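Local coordinates for protein SSO1986 (Sulfolobus solfataricus, PDB 2X5Q) that belongs to the Cmr7 family and is part of the CMR ribonucleoprotein complex, which takes part in CRISPR-based antiviral defence, at residues I30-V34 with I64-E70; V45-D49 with Y163-Y167. All coordinates share one frame; numbering follows the deposited sequence.

Interaction 1: I30-V34 with I64-E70; sequences IGSSV and IDESTGE
Ser32 and Ser33 donate successive backbone N-H groups to successive carbonyls of residues 64-70, so that two beta-hairpin loops dock by main-chain bonds. Ser32 N lies 2.9 Å from Ser67 O with an almost straight N-H...O angle of 178°; Ser33 N reaches Thr68 O at 2.9 Å, less straight at 152° but on a lone pair in the carbonyl plane. Residues 30-34 link strands 27-29 and 35-38, and residues 64-70 link strands 62-65 and 70-73. A water donates to Ile30 O and Glu66 O, adding a bridge beside the direct bonds. Within the second loop Asp65 OD1 forms an Asx motif with Thr68 N and also accepts from Ser67 OG through its syn lone pair, while Thr68 OG1 donates to Glu70 OE1. Outside the two loops, the Glu66 carboxylate is held by Tyr188 and Ser19. Close backbone packing centres on two glycines, Gly31 CA and Gly69 CA being 4.0 Å apart. Side-chain packing flanks them: with CG1 beside the backbone N (chi1 -55°), Ile30 CG2 is left anti to that N and lies against Gly69 O at 3.5 Å. Ile30 CG2 also meets Ile64 CD1, an apolar contact at 4.3 Å, and Val34 CG2 rests 3.6 Å from Glu70 CG.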
# COMPACT_ATOMS: atom_id res chain seq x y z
N ILE A 30 10.81 -12.04 -14.45
CA ILE A 30 9.99 -12.17 -13.26
C ILE A 30 8.74 -12.96 -13.59
O ILE A 30 8.29 -13.80 -12.80
CB ILE A 30 9.62 -10.80 -12.68
CG1 ILE A 30 10.88 -10.00 -12.42
CG2 ILE A 30 8.86 -10.96 -11.35
CD1 ILE A 30 10.57 -8.65 -11.85
N GLY A 31 8.16 -12.68 -14.75
CA GLY A 31 7.09 -13.49 -15.29
C GLY A 31 6.91 -13.16 -16.74
O GLY A 31 7.78 -12.51 -17.35
N SER A 32 5.78 -13.57 -17.31
CA SER A 32 5.54 -13.39 -18.74
C SER A 32 5.59 -11.92 -19.17
O SER A 32 5.98 -11.63 -20.28
CB SER A 32 4.18 -13.98 -19.12
OG SER A 32 3.15 -13.32 -18.40
N SER A 33 5.19 -11.02 -18.28
CA SER A 33 5.03 -9.61 -18.61
C SER A 33 6.11 -8.68 -18.04
O SER A 33 6.17 -7.50 -18.43
CB SER A 33 3.65 -9.15 -18.15
OG SER A 33 2.65 -9.99 -18.70
N VAL A 34 6.98 -9.21 -17.17
CA VAL A 34 7.98 -8.40 -16.49
C VAL A 34 9.40 -8.99 -16.61
O VAL A 34 9.64 -10.17 -16.27
CB VAL A 34 7.62 -8.21 -15.00
CG1 VAL A 34 8.62 -7.27 -14.32
CG2 VAL A 34 6.19 -7.68 -14.85
N ILE A 64 1.51 -10.77 -5.72
CA ILE A 64 2.09 -10.87 -7.06
C ILE A 64 1.22 -11.79 -7.91
O ILE A 64 0.69 -12.80 -7.43
CB ILE A 64 3.59 -11.30 -7.03
CG1 ILE A 64 4.22 -11.22 -8.43
CG2 ILE A 64 3.77 -12.70 -6.46
CD1 ILE A 64 5.78 -11.19 -8.39
N ASP A 65 0.99 -11.38 -9.15
CA ASP A 65 0.38 -12.26 -10.14
C ASP A 65 1.57 -13.07 -10.62
O ASP A 65 2.37 -12.60 -11.44
CB ASP A 65 -0.26 -11.44 -11.27
CG ASP A 65 -0.76 -12.31 -12.42
OD1 ASP A 65 -0.23 -13.42 -12.64
OD2 ASP A 65 -1.69 -11.85 -13.11
N GLU A 66 1.71 -14.28 -10.08
CA GLU A 66 2.94 -15.03 -10.29
C GLU A 66 3.27 -15.32 -11.76
O GLU A 66 4.43 -15.29 -12.14
CB GLU A 66 2.97 -16.34 -9.51
CG GLU A 66 4.41 -16.86 -9.45
CD GLU A 66 4.65 -17.92 -8.40
OE1 GLU A 66 3.96 -17.89 -7.35
OE2 GLU A 66 5.54 -18.77 -8.64
N SER A 67 2.26 -15.61 -12.56
CA SER A 67 2.48 -15.90 -13.97
C SER A 67 2.98 -14.69 -14.76
O SER A 67 3.83 -14.86 -15.62
CB SER A 67 1.23 -16.46 -14.60
OG SER A 67 0.15 -15.60 -14.34
N THR A 68 2.45 -13.50 -14.48
CA THR A 68 2.85 -12.30 -15.24
C THR A 68 4.08 -11.61 -14.66
O THR A 68 4.84 -10.99 -15.41
CB THR A 68 1.72 -11.25 -15.35
OG1 THR A 68 1.38 -10.76 -14.05
CG2 THR A 68 0.49 -11.82 -16.06
N GLY A 69 4.25 -11.72 -13.34
CA GLY A 69 5.37 -11.11 -12.63
C GLY A 69 5.06 -9.72 -12.09
O GLY A 69 5.93 -9.06 -11.53
N GLU A 70 3.80 -9.30 -12.24
CA GLU A 70 3.35 -7.97 -11.85
C GLU A 70 2.80 -7.99 -10.43
O GLU A 70 2.01 -8.86 -10.07
CB GLU A 70 2.24 -7.50 -12.78
CG GLU A 70 2.69 -7.35 -14.24
CD GLU A 70 1.55 -7.38 -15.22
OE1 GLU A 70 0.54 -8.10 -14.99
OE2 GLU A 70 1.65 -6.69 -16.25
O HOH W 1 6.78 -14.47 -10.71

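Interaction 2: V45-D49 with Y163-Y167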
# COMPACT_ATOMS: atom_id res chain seq x y z
N VAL A 45 21.46 -2.26 -3.07
CA VAL A 45 21.02 -2.07 -1.69
C VAL A 45 21.01 -3.40 -0.95
O VAL A 45 21.56 -3.51 0.16
CB VAL A 45 19.64 -1.40 -1.64
CG1 VAL A 45 18.95 -1.61 -0.30
CG2 VAL A 45 19.77 0.11 -1.99
N SER A 46 20.37 -4.41 -1.54
CA SER A 46 20.44 -5.77 -1.02
C SER A 46 21.84 -6.33 -1.24
O SER A 46 22.44 -6.13 -2.29
CB SER A 46 19.40 -6.67 -1.67
OG SER A 46 18.09 -6.18 -1.44
N GLN A 47 22.35 -7.02 -0.22
CA GLN A 47 23.75 -7.42 -0.17
C GLN A 47 23.91 -8.86 0.32
O GLN A 47 23.13 -9.32 1.15
CB GLN A 47 24.53 -6.47 0.76
CG GLN A 47 24.71 -5.04 0.18
CD GLN A 47 24.96 -3.97 1.25
OE1 GLN A 47 25.81 -4.16 2.14
NE2 GLN A 47 24.22 -2.85 1.18
N ILE A 48 24.89 -9.57 -0.21
CA ILE A 48 25.31 -10.83 0.38
C ILE A 48 26.74 -10.71 0.91
O ILE A 48 27.55 -9.93 0.39
CB ILE A 48 25.14 -12.06 -0.58
CG1 ILE A 48 26.20 -12.12 -1.67
CG2 ILE A 48 23.75 -12.07 -1.23
CD1 ILE A 48 26.37 -13.51 -2.24
N ASP A 49 27.03 -11.46 1.97
CA ASP A 49 28.37 -11.50 2.53
C ASP A 49 28.53 -12.82 3.26
O ASP A 49 27.69 -13.70 3.09
CB ASP A 49 28.62 -10.29 3.44
CG ASP A 49 27.69 -10.22 4.64
OD1 ASP A 49 27.09 -11.23 5.04
OD2 ASP A 49 27.56 -9.11 5.20
N TYR A 163 25.40 -11.42 -7.83
CA TYR A 163 26.50 -11.27 -6.88
C TYR A 163 27.58 -12.32 -7.16
O TYR A 163 28.04 -12.99 -6.25
CB TYR A 163 26.00 -11.43 -5.45
CG TYR A 163 24.85 -10.52 -5.09
CD1 TYR A 163 25.10 -9.25 -4.58
CD2 TYR A 163 23.54 -10.91 -5.26
CE1 TYR A 163 24.06 -8.40 -4.24
CE2 TYR A 163 22.49 -10.06 -4.92
CZ TYR A 163 22.76 -8.81 -4.42
OH TYR A 163 21.72 -7.96 -4.09
N ALA A 164 27.97 -12.45 -8.43
CA ALA A 164 28.96 -13.44 -8.88
C ALA A 164 30.28 -13.41 -8.10
O ALA A 164 30.75 -14.44 -7.63
CB ALA A 164 29.23 -13.27 -10.38
N LYS A 165 30.89 -12.24 -7.96
CA LYS A 165 32.18 -12.15 -7.30
C LYS A 165 32.13 -12.51 -5.82
O LYS A 165 32.90 -13.35 -5.34
CB LYS A 165 32.81 -10.77 -7.52
CG LYS A 165 33.42 -10.66 -8.91
CD LYS A 165 33.92 -9.27 -9.23
CE LYS A 165 34.66 -9.26 -10.56
NZ LYS A 165 36.10 -9.63 -10.45
N ILE A 166 31.18 -11.92 -5.10
CA ILE A 166 31.01 -12.24 -3.69
C ILE A 166 30.72 -13.73 -3.52
O ILE A 166 31.36 -14.39 -2.71
CB ILE A 166 29.91 -11.40 -3.03
CG1 ILE A 166 30.26 -9.91 -3.10
CG2 ILE A 166 29.72 -11.84 -1.57
CD1 ILE A 166 29.18 -8.98 -2.51
N TYR A 167 29.78 -14.24 -4.31
CA TYR A 167 29.33 -15.63 -4.19
C TYR A 167 30.44 -16.65 -4.41
O TYR A 167 30.54 -17.63 -3.67
CB TYR A 167 28.21 -15.91 -5.20
CG TYR A 167 27.62 -17.29 -5.09
CD1 TYR A 167 26.73 -17.61 -4.07
CD2 TYR A 167 27.95 -18.28 -6.02
CE1 TYR A 167 26.18 -18.88 -3.98
CE2 TYR A 167 27.40 -19.56 -5.93
CZ TYR A 167 26.51 -19.84 -4.90
OH TYR A 167 25.96 -21.09 -4.79
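Ile48, on the short strand 47-49, packs against Tyr163 and Ile166 where helix 164-169 begins, a strand-to-helix contact; the strand pairs antiparallel with strand 52-60 in the mixed sheet. The tight part is the Ile48 side chain. Its CG2 sits over one face of the Tyr163 ring, 4.3 Å from the centroid and 13° off the normal, a CH-pi contact. CG1 stands between the backbone N and the carbonyl carbon (chi1 75°), which carries CG1 and CD1 past Tyr163 CB, CD1 at 3.8 Å from it, and brings CG1 to 3.5 Å from Ile166 CG2. The Ile48 and Ile166 side chains run past one another in opposite directions; Ile166, though packed here, lies at the exposed margin. Leu178 of helix 172-185 also touches Ile48, and the His44 ring meets the Tyr163 ring. On the looser side, Tyr167 contributes little, its CB 4.2 Å from Ile48 CD1. The Asp49 side chain leaves the backbone away from the helix, and its OD1 accepts from Lys51 N and His54 NE2. At the far end of the buried ring, Tyr163 OH donates to Ser46 O at 2.7 Å, approaching 70° out of the carbonyl plane, and that oxygen lies near the plane of the ring at its edge.

How the interactions relate
Interactions 1 and 2 lie on opposite sides of the chain's centre, with their centres 25 Å apart and their nearest atoms about 13 Å apart, so neither touches the other. Their segments alternate along the chain: 45-49 falls between 30-34 and 64-70, and 163-167 follows all three. Polar docking of loops in interaction 1 contrasts with side-chain packing in interaction 2. Interaction 2 includes strand 47-49 of the mixed sheet, and Tyr163 also touches Ile84 and Ile86 of strand 80-86; interaction 1 meets that sheet from outside, through Pro15 and Pro123. Neither is touched by the second chain of the assembly.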